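Local coordinates for protein cytochrome P450 (Picrophilus torridus, PDB 2RFB) that binds heme through an axial thiolate ligand and probably acts as a monooxygenase that inserts one atom of molecular oxygen into its substrate, at residues A[222-227]-A[275-280]. Sequence-based numbering, arbitrary orientation.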
ATOM      1  N   VAL A 222      13.107  -6.473  -3.341  1.00 65.69           N
ATOM      2  CA  VAL A 222      11.857  -5.810  -2.966  1.00 65.08           C
ATOM      3  C   VAL A 222      10.721  -6.692  -3.440  1.00 66.35           C
ATOM      4  O   VAL A 222       9.771  -6.946  -2.658  1.00 66.65           O
ATOM      5  CB  VAL A 222      11.768  -4.364  -3.594  1.00 65.53           C
ATOM      6  CG1 VAL A 222      10.348  -3.810  -3.528  1.00 61.60           C
ATOM      7  CG2 VAL A 222      12.809  -3.400  -2.931  1.00 61.96           C
ATOM      8  N   GLU A 223      10.842  -7.227  -4.671  1.00 65.79           N
ATOM      9  CA  GLU A 223       9.803  -8.117  -5.187  1.00 66.89           C
ATOM     10  C   GLU A 223       9.659  -9.340  -4.287  1.00 66.61           C
ATOM     11  O   GLU A 223       8.536  -9.736  -3.983  1.00 67.14           O
ATOM     12  CB  GLU A 223      10.009  -8.591  -6.653  1.00 67.08           C
ATOM     13  CG  GLU A 223       9.696  -7.580  -7.797  1.00 70.88           C
ATOM     14  CD  GLU A 223       8.436  -6.686  -7.586  1.00 77.20           C
ATOM     15  OE1 GLU A 223       8.575  -5.426  -7.546  1.00 73.95           O
ATOM     16  OE2 GLU A 223       7.314  -7.239  -7.472  1.00 79.65           O
ATOM     17  N   GLU A 224      10.771  -9.941  -3.856  1.00 65.68           N
ATOM     18  CA  GLU A 224      10.623 -11.173  -3.087  1.00 65.42           C
ATOM     19  C   GLU A 224      10.109 -10.875  -1.677  1.00 66.07           C
ATOM     20  O   GLU A 224       9.417 -11.715  -1.068  1.00 66.56           O
ATOM     21  CB  GLU A 224      11.894 -12.035  -3.111  1.00 65.29           C
ATOM     22  CG  GLU A 224      11.819 -13.333  -2.303  1.00 65.76           C
ATOM     23  CD  GLU A 224      10.995 -14.442  -2.928  1.00 68.30           C
ATOM     24  OE1 GLU A 224      10.116 -14.185  -3.785  1.00 71.72           O
ATOM     25  OE2 GLU A 224      11.232 -15.618  -2.573  1.00 67.21           O
ATOM     26  N   THR A 225      10.385  -9.676  -1.151  1.00 66.18           N
ATOM     27  CA  THR A 225       9.786  -9.360   0.152  1.00 65.99           C
ATOM     28  C   THR A 225       8.258  -9.270   0.021  1.00 65.42           C
ATOM     29  O   THR A 225       7.518  -9.700   0.921  1.00 66.31           O
ATOM     30  CB  THR A 225      10.382  -8.062   0.791  1.00 66.25           C
ATOM     31  OG1 THR A 225      11.828  -8.156   0.863  1.00 67.28           O
ATOM     32  CG2 THR A 225       9.805  -7.851   2.206  1.00 64.62           C
ATOM     33  N   LEU A 226       7.800  -8.660  -1.066  1.00 64.61           N
ATOM     34  CA  LEU A 226       6.363  -8.405  -1.324  1.00 64.59           C
ATOM     35  C   LEU A 226       5.653  -9.731  -1.338  1.00 64.80           C
ATOM     36  O   LEU A 226       4.583  -9.923  -0.740  1.00 64.62           O
ATOM     37  CB  LEU A 226       6.146  -7.672  -2.687  1.00 63.59           C
ATOM     38  CG  LEU A 226       6.452  -6.170  -2.519  1.00 64.52           C
ATOM     39  CD1 LEU A 226       6.810  -5.491  -3.798  1.00 63.27           C
ATOM     40  CD2 LEU A 226       5.358  -5.375  -1.788  1.00 60.72           C
ATOM     41  N   ARG A 227       6.296 -10.664  -2.002  1.00 63.96           N
ATOM     42  CA  ARG A 227       5.785 -12.007  -2.052  1.00 64.93           C
ATOM     43  C   ARG A 227       5.798 -12.686  -0.669  1.00 64.67           C
ATOM     44  O   ARG A 227       4.839 -13.402  -0.283  1.00 64.80           O
ATOM     45  CB  ARG A 227       6.675 -12.800  -2.979  1.00 63.78           C
ATOM     46  CG  ARG A 227       6.058 -14.097  -3.359  1.00 66.37           C
ATOM     47  CD  ARG A 227       7.193 -15.089  -3.801  1.00 69.34           C
ATOM     48  NE  ARG A 227       6.829 -16.227  -3.046  1.00 72.46           N
ATOM     49  CZ  ARG A 227       7.490 -16.809  -2.075  1.00 69.28           C
ATOM     50  NH1 ARG A 227       8.727 -16.494  -1.763  1.00 67.85           N
ATOM     51  NH2 ARG A 227       6.860 -17.809  -1.475  1.00 73.53           N
ATOM     52  N   ASP A 275       8.198 -21.349   0.989  1.00 70.28           N
ATOM     53  CA  ASP A 275       8.666 -20.816   2.293  1.00 70.52           C
ATOM     54  C   ASP A 275      10.133 -20.400   2.376  1.00 70.23           C
ATOM     55  O   ASP A 275      10.629 -20.075   3.452  1.00 70.96           O
ATOM     56  CB  ASP A 275       8.193 -21.683   3.457  1.00 70.51           C
ATOM     57  CG  ASP A 275       6.646 -21.941   3.386  1.00 76.06           C
ATOM     58  OD1 ASP A 275       5.852 -20.968   3.254  1.00 76.17           O
ATOM     59  OD2 ASP A 275       6.233 -23.131   3.388  1.00 80.00           O
ATOM     60  N   LEU A 276      10.794 -20.325   1.230  1.00 69.74           N
ATOM     61  CA  LEU A 276      12.139 -19.799   1.172  1.00 70.76           C
ATOM     62  C   LEU A 276      12.236 -18.457   0.412  1.00 70.99           C
ATOM     63  O   LEU A 276      11.541 -18.224  -0.571  1.00 72.41           O
ATOM     64  CB  LEU A 276      13.092 -20.838   0.522  1.00 71.35           C
ATOM     65  CG  LEU A 276      13.343 -22.213   1.205  1.00 71.81           C
ATOM     66  CD1 LEU A 276      14.205 -23.108   0.343  1.00 69.65           C
ATOM     67  CD2 LEU A 276      13.991 -22.054   2.590  1.00 74.57           C
ATOM     68  N   PHE A 277      13.157 -17.618   0.834  1.00 70.33           N
ATOM     69  CA  PHE A 277      13.417 -16.376   0.178  1.00 70.09           C
ATOM     70  C   PHE A 277      14.412 -16.531  -0.959  1.00 70.79           C
ATOM     71  O   PHE A 277      15.602 -16.742  -0.744  1.00 71.11           O
ATOM     72  CB  PHE A 277      13.975 -15.405   1.209  1.00 69.29           C
ATOM     73  CG  PHE A 277      13.904 -13.986   0.800  1.00 68.06           C
ATOM     74  CD1 PHE A 277      12.789 -13.216   1.137  1.00 62.41           C
ATOM     75  CD2 PHE A 277      14.963 -13.403   0.076  1.00 66.00           C
ATOM     76  CE1 PHE A 277      12.723 -11.894   0.755  1.00 62.58           C
ATOM     77  CE2 PHE A 277      14.908 -12.063  -0.308  1.00 63.65           C
ATOM     78  CZ  PHE A 277      13.784 -11.301   0.046  1.00 64.99           C
ATOM     79  N   LYS A 278      13.931 -16.383  -2.178  1.00 71.63           N
ATOM     80  CA  LYS A 278      14.775 -16.497  -3.357  1.00 72.48           C
ATOM     81  C   LYS A 278      14.484 -15.304  -4.241  1.00 72.42           C
ATOM     82  O   LYS A 278      13.338 -15.155  -4.739  1.00 72.39           O
ATOM     83  CB  LYS A 278      14.421 -17.756  -4.133  1.00 73.30           C
ATOM     84  CG  LYS A 278      14.429 -19.067  -3.323  1.00 76.62           C
ATOM     85  CD  LYS A 278      14.825 -20.230  -4.267  1.00 81.78           C
ATOM     86  CE  LYS A 278      14.049 -21.526  -3.993  1.00 83.08           C
ATOM     87  NZ  LYS A 278      14.524 -22.623  -4.897  1.00 85.11           N
ATOM     88  N   ILE A 279      15.489 -14.441  -4.391  1.00 71.59           N
ATOM     89  CA  ILE A 279      15.460 -13.344  -5.348  1.00 71.97           C
ATOM     90  C   ILE A 279      15.453 -13.976  -6.729  1.00 72.13           C
ATOM     91  O   ILE A 279      16.148 -14.962  -6.943  1.00 72.64           O
ATOM     92  CB  ILE A 279      16.752 -12.470  -5.273  1.00 71.62           C
ATOM     93  CG1 ILE A 279      16.868 -11.719  -3.981  1.00 71.28           C
ATOM     94  CG2 ILE A 279      16.826 -11.475  -6.416  1.00 72.17           C
ATOM     95  CD1 ILE A 279      18.330 -11.357  -3.669  1.00 73.50           C
ATOM     96  N   GLY A 280      14.698 -13.387  -7.656  1.00 73.03           N
ATOM     97  CA  GLY A 280      14.717 -13.748  -9.079  1.00 73.79           C
ATOM     98  C   GLY A 280      13.714 -14.807  -9.476  1.00 75.08           C
ATOM     99  O   GLY A 280      13.922 -15.501 -10.467  1.00 76.02           O
TER
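Glu224 OE2 is gripped from three quarters: it accepts the backbone N-H of Lys278, with N to OE2 at 2.8 Å and nearly straight (173°), and it forms salt bridges with Arg281 NE and with Arg227 NH1, one turn on in the same helix and 2.8 Å from OE2 in a weak, bent bond. Arg227 NH2 also bonds to Pro274 O. The Lys278 N-H approaches on the anti side of the carboxylate, tilted out of its plane. Glu224 and Arg227 are the pair of the P450 ExxR motif, and with Arg281, just beyond 275-280, they are consistent with the family's E-R-R triad. Anti to the backbone N (chi1 179°), Glu224 CG lies over the centre of one face of the Phe277 ring in a CH-pi contact, 3.5 Å from the centroid. Thr225 OG1, hydrogen-bonded to Phe221 O, lies at the ring edge, 3.8 Å from CZ of Phe277. An alanine in place of Glu224 would probably leave both arginines and the Lys278 N-H without their shared acceptor and open a gap over the centre of the Phe277 ring. In the native contact, helix 218-228 holds the loop between helices 261-264 and 298-315, while helix 175-206 packs against Thr225 and Phe277.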